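Local coordinates for protein PA1221 (PDB 4DG8) that belongs to the ANL family of AMP-binding enzymes, carries a phosphopantetheine attachment site as well, and holds adenosine monophosphate in a pocket, at residues T312-T315 against T316-C320; L346-E349 against H350-I354; V322-D325 against D326-E329. One frame throughout, in Å; residues are numbered along the deposited sequence.

Interaction 1: T312-T315 against T316-C320; sequences TENT and TFTCC. With AMP (adenosine monophosphate), chain B.
The carboxamide end of Asn314 meets the Thr318 hydroxyl, the two side chains running roughly perpendicular; the other flat group, the Phe317 ring, has Thr316 CG2 3.8 Å above one face, toward the ring's border and not over its centre. A chi1 of -162° carries the Asn314 carboxamide to the Thr318 side. A water joins the same two residues: it lies 2.8 Å from Thr318 OG1 and donates a weak bond to Asn314 O at 3.0 Å. Small hydroxyl residues suit this buried loop, since they pack closely and still offer a polar atom. Thr312 does so for the nucleotide. Its OG1 donates to AMP O3P at 2.7 Å, and its backbone N adds a weak bond to that oxygen (N-H...O 127°), both donors being on one side because OG1 stands beside the backbone N. Thr315 N bonds to Thr312 O at 2.8 Å and tightens the turn. Arg191 takes the carbonyls of Asn314 and Thr315, while Thr315 OG1 bonds to Gly369 O. The loop links strands 304-309 and 319-322; Thr318 and Cys319 form a classic beta bulge opposite Tyr309, and the Thr318 side chain also touches strand 342-347.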
ATOM      1  N   THR A 312       0.162  -4.071  -5.889  1.00 23.43           N
ATOM      2  CA  THR A 312      -0.902  -4.382  -4.932  1.00 25.00           C
ATOM      3  C   THR A 312      -1.588  -5.722  -5.254  1.00 20.67           C
ATOM      4  O   THR A 312      -2.004  -6.454  -4.350  1.00 22.55           O
ATOM      5  CB  THR A 312      -1.926  -3.214  -4.883  1.00 28.63           C
ATOM      6  OG1 THR A 312      -1.251  -2.003  -4.500  1.00 25.47           O
ATOM      7  CG2 THR A 312      -3.082  -3.502  -3.910  1.00 14.90           C
ATOM      8  N   GLU A 313      -1.692  -6.037  -6.547  1.00 18.40           N
ATOM      9  CA  GLU A 313      -2.252  -7.301  -7.030  1.00 18.18           C
ATOM     10  C   GLU A 313      -1.514  -8.546  -6.506  1.00 22.03           C
ATOM     11  O   GLU A 313      -2.022  -9.680  -6.598  1.00 21.58           O
ATOM     12  CB  GLU A 313      -2.231  -7.324  -8.571  1.00 22.27           C
ATOM     13  CG  GLU A 313      -3.192  -6.353  -9.261  1.00 21.95           C
ATOM     14  CD  GLU A 313      -2.661  -4.911  -9.336  1.00 31.44           C
ATOM     15  OE1 GLU A 313      -1.637  -4.581  -8.675  1.00 27.45           O
ATOM     16  OE2 GLU A 313      -3.278  -4.114 -10.081  1.00 21.38           O
ATOM     17  N   ASN A 314      -0.264  -8.354  -6.100  1.00 20.60           N
ATOM     18  CA  ASN A 314       0.535  -9.388  -5.427  1.00 20.67           C
ATOM     19  C   ASN A 314       0.728  -9.167  -3.923  1.00 24.34           C
ATOM     20  O   ASN A 314       1.717  -9.620  -3.343  1.00 18.87           O
ATOM     21  CB  ASN A 314       1.794  -9.802  -6.200  1.00 17.91           C
ATOM     22  CG  ASN A 314       2.371 -11.159  -5.735  1.00 26.02           C
ATOM     23  OD1 ASN A 314       1.641 -12.079  -5.345  1.00 25.67           O
ATOM     24  ND2 ASN A 314       3.697 -11.273  -5.773  1.00 19.94           N
ATOM     25  N   THR A 315      -0.120  -8.322  -3.346  1.00 21.68           N
ATOM     26  CA  THR A 315      -0.153  -8.131  -1.895  1.00 24.67           C
ATOM     27  C   THR A 315       1.144  -7.568  -1.295  1.00 24.92           C
ATOM     28  O   THR A 315       1.945  -8.329  -0.741  1.00 21.83           O
ATOM     29  CB  THR A 315      -0.591  -9.421  -1.135  1.00 18.88           C
ATOM     30  OG1 THR A 315      -1.725 -10.009  -1.794  1.00 23.23           O
ATOM     31  CG2 THR A 315      -0.960  -9.096   0.350  1.00 12.28           C
ATOM     32  N   THR A 316       1.343  -6.246  -1.402  1.00 22.62           N
ATOM     33  CA  THR A 316       2.532  -5.623  -0.801  1.00 20.01           C
ATOM     34  C   THR A 316       3.857  -5.879  -1.526  1.00 22.69           C
ATOM     35  O   THR A 316       4.329  -4.997  -2.253  1.00 23.69           O
ATOM     36  CB  THR A 316       2.621  -5.886   0.708  1.00 22.67           C
ATOM     37  OG1 THR A 316       1.350  -5.594   1.304  1.00 19.85           O
ATOM     38  CG2 THR A 316       3.696  -4.997   1.347  1.00 24.36           C
ATOM     39  N   PHE A 317       4.575  -6.924  -1.149  1.00 17.08           N
ATOM     40  CA  PHE A 317       5.858  -7.217  -1.778  1.00 22.57           C
ATOM     41  C   PHE A 317       5.812  -8.417  -2.715  1.00 26.86           C
ATOM     42  O   PHE A 317       5.099  -9.389  -2.488  1.00 26.21           O
ATOM     43  CB  PHE A 317       6.925  -7.505  -0.715  1.00 21.19           C
ATOM     44  CG  PHE A 317       7.279  -6.330   0.131  1.00 18.16           C
ATOM     45  CD1 PHE A 317       7.169  -5.038  -0.368  1.00 18.80           C
ATOM     46  CD2 PHE A 317       7.770  -6.517   1.428  1.00 18.66           C
ATOM     47  CE1 PHE A 317       7.519  -3.948   0.420  1.00 25.10           C
ATOM     48  CE2 PHE A 317       8.111  -5.433   2.213  1.00 22.13           C
ATOM     49  CZ  PHE A 317       7.974  -4.147   1.713  1.00 24.05           C
ATOM     50  N   THR A 318       6.634  -8.334  -3.749  1.00 22.28           N
ATOM     51  CA  THR A 318       6.856  -9.411  -4.694  1.00 27.84           C
ATOM     52  C   THR A 318       8.312  -9.850  -4.539  1.00 28.16           C
ATOM     53  O   THR A 318       8.595 -11.025  -4.344  1.00 27.47           O
ATOM     54  CB  THR A 318       6.504  -8.992  -6.133  1.00 29.53           C
ATOM     55  OG1 THR A 318       5.090  -8.755  -6.208  1.00 30.99           O
ATOM     56  CG2 THR A 318       6.860 -10.088  -7.106  1.00 16.81           C
ATOM     57  N   CYS A 319       9.236  -8.906  -4.696  1.00 25.47           N
ATOM     58  CA  CYS A 319      10.639  -9.161  -4.382  1.00 23.11           C
ATOM     59  C   CYS A 319      11.156  -8.234  -3.281  1.00 26.08           C
ATOM     60  O   CYS A 319      10.720  -7.091  -3.166  1.00 23.95           O
ATOM     61  CB  CYS A 319      11.508  -8.983  -5.625  1.00 30.60           C
ATOM     62  SG  CYS A 319      11.010  -9.975  -7.040  1.00 28.65           S
ATOM     63  N   CYS A 320      12.087  -8.736  -2.473  1.00 25.29           N
ATOM     64  CA  CYS A 320      12.847  -7.881  -1.568  1.00 25.83           C
ATOM     65  C   CYS A 320      14.322  -8.172  -1.694  1.00 31.50           C
ATOM     66  O   CYS A 320      14.723  -9.268  -2.103  1.00 34.18           O
ATOM     67  CB  CYS A 320      12.433  -8.075  -0.115  1.00 20.52           C
ATOM     68  SG  CYS A 320      10.761  -7.565   0.217  1.00 20.90           S
TER
HETATM   69  P   AMP B 701       1.565  -0.133  -5.533  1.00 26.02           P
HETATM   70  O1P AMP B 701       0.746   1.108  -5.249  1.00 21.91           O
HETATM   71  O2P AMP B 701       2.309  -0.793  -4.379  1.00 21.46           O
HETATM   72  O3P AMP B 701       0.629  -1.125  -6.198  1.00 18.74           O
HETATM   73  O5' AMP B 701       2.587   0.163  -6.714  1.00 23.28           O
HETATM   74  C5' AMP B 701       3.290  -0.894  -7.337  1.00 19.44           C
HETATM   75  C4' AMP B 701       4.243  -0.385  -8.383  1.00 26.58           C
HETATM   76  O4' AMP B 701       5.170   0.564  -7.793  1.00 25.16           O
HETATM   77  C3' AMP B 701       5.137  -1.432  -9.021  1.00 27.62           C
HETATM   78  O3' AMP B 701       4.478  -2.169 -10.045  1.00 25.55           O
HETATM   79  C2' AMP B 701       6.316  -0.605  -9.515  1.00 26.56           C
HETATM   80  O2' AMP B 701       5.981   0.064 -10.726  1.00 24.71           O
HETATM   81  C1' AMP B 701       6.442   0.439  -8.403  1.00 22.01           C
HETATM   82  N9  AMP B 701       7.421   0.032  -7.368  1.00 25.49           N
HETATM   83  C8  AMP B 701       7.094  -0.484  -6.159  1.00 23.02           C
HETATM   84  N7  AMP B 701       8.195  -0.764  -5.420  1.00 22.04           N
HETATM   85  C5  AMP B 701       9.271  -0.440  -6.152  1.00 26.91           C
HETATM   86  C6  AMP B 701      10.747  -0.487  -5.964  1.00 23.79           C
HETATM   87  N6  AMP B 701      11.290  -0.953  -4.825  1.00 20.51           N
HETATM   88  N1  AMP B 701      11.534  -0.042  -6.973  1.00 28.59           N
HETATM   89  C2  AMP B 701      10.987   0.429  -8.114  1.00 23.97           C
HETATM   90  N3  AMP B 701       9.661   0.501  -8.348  1.00 22.74           N
HETATM   91  C4  AMP B 701       8.757   0.093  -7.430  1.00 23.44           C
HETATM   92  O   HOH W   1       3.472  -7.424  -4.396  1.00 18.24           O

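Interaction 2: L346-E349 against H350-I354; sequences LLDE and HGQEI
Backbone bonds join the two arms of this hairpin: Ile354 N donates to Leu346 O at 2.7 Å, almost straight (168°), and Asp348 N to Gln352 O at 2.8 Å. Between them Leu347 bridges Glu353. Gly351 N closes a type I turn on Asp348 O at 3.0 Å, and the turn plus Gly351, with a positive phi that glycine adopts readily, fits a type I turn with a G1 bulge. The side-chain bonds come from Asp348. Its chi1 of 65° turns OD1 back over the loop to accept Gln352 N at 2.9 Å, from above the carboxylate plane, and His350 N in a weak bond. OD2 makes a salt bridge with Arg359, so both carboxylate oxygens are used. A flat contact comes next: the Glu349 carboxylate runs alongside His350, with OE1 over one face of the ring and the two planes 35° apart. An apolar contact holds the inner end, where Leu346 CG meets Ile354 CD1 at 4.2 Å; Leu347 CD2 lies against the Glu353 backbone, 3.6 Å from Glu353 CA. The hairpin extends strand 342-347, whose Leu346 and Leu347 pack on Ile363 and Val364 of the antiparallel strand 361-367.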
ATOM      1  N   LEU A 346      10.810 -13.785 -15.446  1.00 32.72           N
ATOM      2  CA  LEU A 346      11.010 -12.636 -16.299  1.00 32.68           C
ATOM      3  C   LEU A 346      10.709 -13.102 -17.728  1.00 39.75           C
ATOM      4  O   LEU A 346      11.368 -14.010 -18.226  1.00 47.91           O
ATOM      5  CB  LEU A 346      12.471 -12.195 -16.175  1.00 31.22           C
ATOM      6  CG  LEU A 346      12.838 -10.766 -16.566  1.00 39.74           C
ATOM      7  CD1 LEU A 346      12.126  -9.760 -15.653  1.00 30.66           C
ATOM      8  CD2 LEU A 346      14.350 -10.601 -16.515  1.00 41.36           C
ATOM      9  N   LEU A 347       9.709 -12.499 -18.376  1.00 45.44           N
ATOM     10  CA  LEU A 347       9.246 -12.957 -19.697  1.00 46.60           C
ATOM     11  C   LEU A 347       9.549 -12.010 -20.860  1.00 37.59           C
ATOM     12  O   LEU A 347       9.335 -10.806 -20.754  1.00 37.42           O
ATOM     13  CB  LEU A 347       7.745 -13.238 -19.671  1.00 43.44           C
ATOM     14  CG  LEU A 347       7.287 -14.378 -18.771  1.00 54.31           C
ATOM     15  CD1 LEU A 347       5.827 -14.693 -19.058  1.00 53.19           C
ATOM     16  CD2 LEU A 347       8.150 -15.615 -18.972  1.00 61.82           C
ATOM     17  N   ASP A 348      10.019 -12.558 -21.981  1.00 44.06           N
ATOM     18  CA  ASP A 348      10.351 -11.723 -23.142  1.00 43.40           C
ATOM     19  C   ASP A 348       9.138 -11.349 -23.993  1.00 45.68           C
ATOM     20  O   ASP A 348       7.996 -11.648 -23.640  1.00 44.62           O
ATOM     21  CB  ASP A 348      11.456 -12.352 -24.011  1.00 50.71           C
ATOM     22  CG  ASP A 348      11.033 -13.662 -24.669  1.00 55.87           C
ATOM     23  OD1 ASP A 348       9.830 -13.848 -24.969  1.00 50.00           O
ATOM     24  OD2 ASP A 348      11.921 -14.511 -24.901  1.00 60.47           O
ATOM     25  N   GLU A 349       9.400 -10.677 -25.108  1.00 54.56           N
ATOM     26  CA  GLU A 349       8.360 -10.278 -26.047  1.00 65.45           C
ATOM     27  C   GLU A 349       7.519 -11.472 -26.508  1.00 69.62           C
ATOM     28  O   GLU A 349       6.319 -11.340 -26.752  1.00 69.75           O
ATOM     29  CB  GLU A 349       9.002  -9.595 -27.255  1.00 76.34           C
ATOM     30  CG  GLU A 349      10.503  -9.844 -27.348  1.00 89.17           C
ATOM     31  CD  GLU A 349      11.010  -9.869 -28.777  1.00101.30           C
ATOM     32  OE1 GLU A 349      10.242  -9.506 -29.695  1.00105.74           O
ATOM     33  OE2 GLU A 349      12.181 -10.261 -28.980  1.00105.08           O
ATOM     34  N   HIS A 350       8.152 -12.637 -26.612  1.00 70.34           N
ATOM     35  CA  HIS A 350       7.496 -13.833 -27.134  1.00 72.19           C
ATOM     36  C   HIS A 350       6.801 -14.646 -26.040  1.00 68.88           C
ATOM     37  O   HIS A 350       6.248 -15.720 -26.301  1.00 62.29           O
ATOM     38  CB  HIS A 350       8.507 -14.706 -27.880  1.00 76.99           C
ATOM     39  CG  HIS A 350       9.183 -14.008 -29.020  1.00 84.54           C
ATOM     40  ND1 HIS A 350       8.503 -13.581 -30.140  1.00 84.84           N
ATOM     41  CD2 HIS A 350      10.480 -13.671 -29.216  1.00 86.84           C
ATOM     42  CE1 HIS A 350       9.351 -13.005 -30.975  1.00 86.94           C
ATOM     43  NE2 HIS A 350      10.558 -13.049 -30.438  1.00 88.21           N
ATOM     44  N   GLY A 351       6.833 -14.132 -24.815  1.00 61.62           N
ATOM     45  CA  GLY A 351       6.238 -14.823 -23.687  1.00 56.52           C
ATOM     46  C   GLY A 351       7.114 -15.966 -23.210  1.00 58.39           C
ATOM     47  O   GLY A 351       6.642 -16.895 -22.558  1.00 53.51           O
ATOM     48  N   GLN A 352       8.398 -15.896 -23.544  1.00 62.04           N
ATOM     49  CA  GLN A 352       9.350 -16.922 -23.135  1.00 56.06           C
ATOM     50  C   GLN A 352      10.177 -16.456 -21.946  1.00 51.89           C
ATOM     51  O   GLN A 352      10.563 -15.289 -21.855  1.00 51.75           O
ATOM     52  CB  GLN A 352      10.271 -17.316 -24.295  1.00 56.44           C
ATOM     53  CG  GLN A 352       9.540 -17.909 -25.489  1.00 66.54           C
ATOM     54  CD  GLN A 352       8.677 -19.099 -25.105  1.00 74.12           C
ATOM     55  OE1 GLN A 352       7.449 -19.066 -25.242  1.00 74.41           O
ATOM     56  NE2 GLN A 352       9.317 -20.160 -24.617  1.00 73.86           N
ATOM     57  N   GLU A 353      10.446 -17.393 -21.046  1.00 47.72           N
ATOM     58  CA  GLU A 353      11.240 -17.153 -19.854  1.00 49.50           C
ATOM     59  C   GLU A 353      12.636 -16.653 -20.226  1.00 49.46           C
ATOM     60  O   GLU A 353      13.307 -17.232 -21.077  1.00 53.46           O
ATOM     61  CB  GLU A 353      11.326 -18.458 -19.053  1.00 57.68           C
ATOM     62  CG  GLU A 353      11.884 -18.349 -17.641  1.00 68.52           C
ATOM     63  CD  GLU A 353      11.750 -19.659 -16.871  1.00 78.02           C
ATOM     64  OE1 GLU A 353      10.689 -20.319 -16.985  1.00 82.84           O
ATOM     65  OE2 GLU A 353      12.708 -20.035 -16.160  1.00 76.38           O
ATOM     66  N   ILE A 354      13.068 -15.570 -19.592  1.00 42.30           N
ATOM     67  CA  ILE A 354      14.427 -15.085 -19.769  1.00 45.47           C
ATOM     68  C   ILE A 354      15.283 -15.744 -18.703  1.00 48.56           C
ATOM     69  O   ILE A 354      15.088 -15.522 -17.505  1.00 47.44           O
ATOM     70  CB  ILE A 354      14.496 -13.545 -19.636  1.00 50.63           C
ATOM     71  CG1 ILE A 354      13.706 -12.885 -20.768  1.00 52.58           C
ATOM     72  CG2 ILE A 354      15.946 -13.053 -19.634  1.00 46.05           C
ATOM     73  CD1 ILE A 354      13.623 -11.382 -20.651  1.00 47.11           C
TER
HETATM   74  O   HOH W   2      12.818 -15.956 -15.342  1.00 34.51           O

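Interaction 3: V322-D325 against D326-E329; sequences VVTD and DDLE
Asp326 opens the second segment with its CB 4.0 Å from Thr324 OG1, just inside the turn where the chain enters a short 3-10 segment. Its carboxylate is not far from that of Asp325, OD2 of Asp325 and OD1 of Asp326 being 4.7 Å apart; the partial positive charge at the N-terminal end of the helical turn may offset this closeness of like charges. Asp327 follows and forms the centre of the contact. Its OD2 accepts Thr324 N at 2.7 Å, nearly straight (174°), though the donor stands above the carboxylate plane. In return Asp327 N gives a weak bond to Thr324 OG1 at 3.3 Å, made possible because a chi1 of 59° tucks OG1 over its own backbone. This reciprocal pair is a capping box, with Thr324 as N-cap and Asp327 three residues on; a threonine hydroxyl and a short carboxylate are well suited to those places. Asp327 OD2 is also bonded to His321, and OD1 makes a salt bridge with Arg411. Leu328 points toward the first segment: its N bonds to Asp325 O at 3.2 Å, and its CD2 meets Val323 CG1 at 4.2 Å, the two apolar residues packing together on Val293 and Leu297 of helix 290-299. Glu329 ends the segment. Its N bonds to Asp326 O at 2.9 Å, and one water donates both to Asp325 O and to Glu329 OE2, which is also in a salt bridge with Arg294 of that helix.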
ATOM      1  N   VAL A 322      17.943  -7.434   0.656  1.00 30.05           N
ATOM      2  CA  VAL A 322      18.645  -6.852   1.784  1.00 31.31           C
ATOM      3  C   VAL A 322      19.879  -6.138   1.234  1.00 27.90           C
ATOM      4  O   VAL A 322      20.720  -6.746   0.574  1.00 29.92           O
ATOM      5  CB  VAL A 322      19.018  -7.918   2.831  1.00 30.93           C
ATOM      6  CG1 VAL A 322      20.025  -7.359   3.820  1.00 30.43           C
ATOM      7  CG2 VAL A 322      17.761  -8.412   3.554  1.00 24.49           C
ATOM      8  N   VAL A 323      19.961  -4.832   1.472  1.00 21.50           N
ATOM      9  CA  VAL A 323      21.004  -4.024   0.858  1.00 23.36           C
ATOM     10  C   VAL A 323      22.386  -4.341   1.409  1.00 29.43           C
ATOM     11  O   VAL A 323      22.569  -4.349   2.622  1.00 25.19           O
ATOM     12  CB  VAL A 323      20.729  -2.515   1.022  1.00 17.64           C
ATOM     13  CG1 VAL A 323      21.925  -1.709   0.464  1.00 16.19           C
ATOM     14  CG2 VAL A 323      19.439  -2.140   0.323  1.00 19.41           C
ATOM     15  N   THR A 324      23.353  -4.611   0.531  1.00 29.47           N
ATOM     16  CA  THR A 324      24.710  -4.870   0.999  1.00 27.46           C
ATOM     17  C   THR A 324      25.678  -3.722   0.778  1.00 32.34           C
ATOM     18  O   THR A 324      25.383  -2.738   0.091  1.00 26.61           O
ATOM     19  CB  THR A 324      25.368  -6.087   0.301  1.00 41.29           C
ATOM     20  OG1 THR A 324      25.405  -5.872  -1.122  1.00 44.62           O
ATOM     21  CG2 THR A 324      24.632  -7.367   0.631  1.00 35.76           C
ATOM     22  N   ASP A 325      26.871  -3.913   1.318  1.00 34.44           N
ATOM     23  CA  ASP A 325      27.969  -2.981   1.144  1.00 44.10           C
ATOM     24  C   ASP A 325      28.299  -2.767  -0.339  1.00 35.64           C
ATOM     25  O   ASP A 325      28.470  -1.637  -0.791  1.00 32.98           O
ATOM     26  CB  ASP A 325      29.201  -3.499   1.885  1.00 52.39           C
ATOM     27  CG  ASP A 325      30.356  -2.543   1.796  1.00 71.76           C
ATOM     28  OD1 ASP A 325      30.163  -1.368   2.184  1.00 73.21           O
ATOM     29  OD2 ASP A 325      31.436  -2.952   1.306  1.00 80.65           O
ATOM     30  N   ASP A 326      28.385  -3.858  -1.091  1.00 37.92           N
ATOM     31  CA  ASP A 326      28.670  -3.782  -2.517  1.00 36.29           C
ATOM     32  C   ASP A 326      27.604  -3.039  -3.304  1.00 35.68           C
ATOM     33  O   ASP A 326      27.908  -2.337  -4.278  1.00 34.89           O
ATOM     34  CB  ASP A 326      28.796  -5.185  -3.086  1.00 44.03           C
ATOM     35  CG  ASP A 326      30.201  -5.518  -3.450  1.00 48.71           C
ATOM     36  OD1 ASP A 326      31.107  -4.832  -2.939  1.00 53.37           O
ATOM     37  OD2 ASP A 326      30.398  -6.457  -4.248  1.00 56.37           O
ATOM     38  N   ASP A 327      26.349  -3.215  -2.901  1.00 27.29           N
ATOM     39  CA  ASP A 327      25.233  -2.579  -3.601  1.00 25.31           C
ATOM     40  C   ASP A 327      25.412  -1.075  -3.696  1.00 25.11           C
ATOM     41  O   ASP A 327      24.891  -0.448  -4.613  1.00 30.73           O
ATOM     42  CB  ASP A 327      23.895  -2.909  -2.929  1.00 21.19           C
ATOM     43  CG  ASP A 327      23.561  -4.386  -3.002  1.00 30.50           C
ATOM     44  OD1 ASP A 327      24.065  -5.051  -3.948  1.00 31.19           O
ATOM     45  OD2 ASP A 327      22.804  -4.872  -2.122  1.00 25.01           O
ATOM     46  N   LEU A 328      26.150  -0.504  -2.748  1.00 29.74           N
ATOM     47  CA  LEU A 328      26.284   0.947  -2.677  1.00 31.68           C
ATOM     48  C   LEU A 328      27.162   1.478  -3.797  1.00 32.71           C
ATOM     49  O   LEU A 328      27.275   2.694  -3.989  1.00 33.74           O
ATOM     50  CB  LEU A 328      26.847   1.371  -1.327  1.00 28.63           C
ATOM     51  CG  LEU A 328      26.055   0.904  -0.111  1.00 29.39           C
ATOM     52  CD1 LEU A 328      26.776   1.353   1.142  1.00 33.71           C
ATOM     53  CD2 LEU A 328      24.625   1.428  -0.142  1.00 23.38           C
ATOM     54  N   GLU A 329      27.783   0.560  -4.533  1.00 27.17           N
ATOM     55  CA  GLU A 329      28.618   0.930  -5.661  1.00 32.34           C
ATOM     56  C   GLU A 329      27.884   0.848  -6.997  1.00 37.40           C
ATOM     57  O   GLU A 329      28.474   1.137  -8.030  1.00 33.64           O
ATOM     58  CB  GLU A 329      29.854   0.032  -5.725  1.00 31.96           C
ATOM     59  CG  GLU A 329      30.705   0.073  -4.485  1.00 34.45           C
ATOM     60  CD  GLU A 329      31.102   1.487  -4.112  1.00 36.74           C
ATOM     61  OE1 GLU A 329      31.596   2.229  -4.994  1.00 40.30           O
ATOM     62  OE2 GLU A 329      30.905   1.859  -2.938  1.00 37.52           O
TER
HETATM   63  O   HOH W   3      30.589   0.505  -0.890  1.00 54.56           O

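Overall arrangement
Along the chain, interaction 1 comes first, then interaction 3, then interaction 2; none nests in or crosses another. Interaction 1 closes the loop between strands 304-309 and 319-322, beside the nucleotide. Interaction 3 begins at the far end of strand 319-322 and turns the chain against helix 290-299 before strand 337-338, its centre about 22 Å from that of interaction 1. Interaction 2 closes the hairpin that joins strand 342-347 to the stretch leading into strand 361-367, with its nearest atoms about 9 Å from interaction 1 and about 17 Å from interaction 3. Together they turn the chain at the mixed sheet and at the antiparallel sheet that follows it.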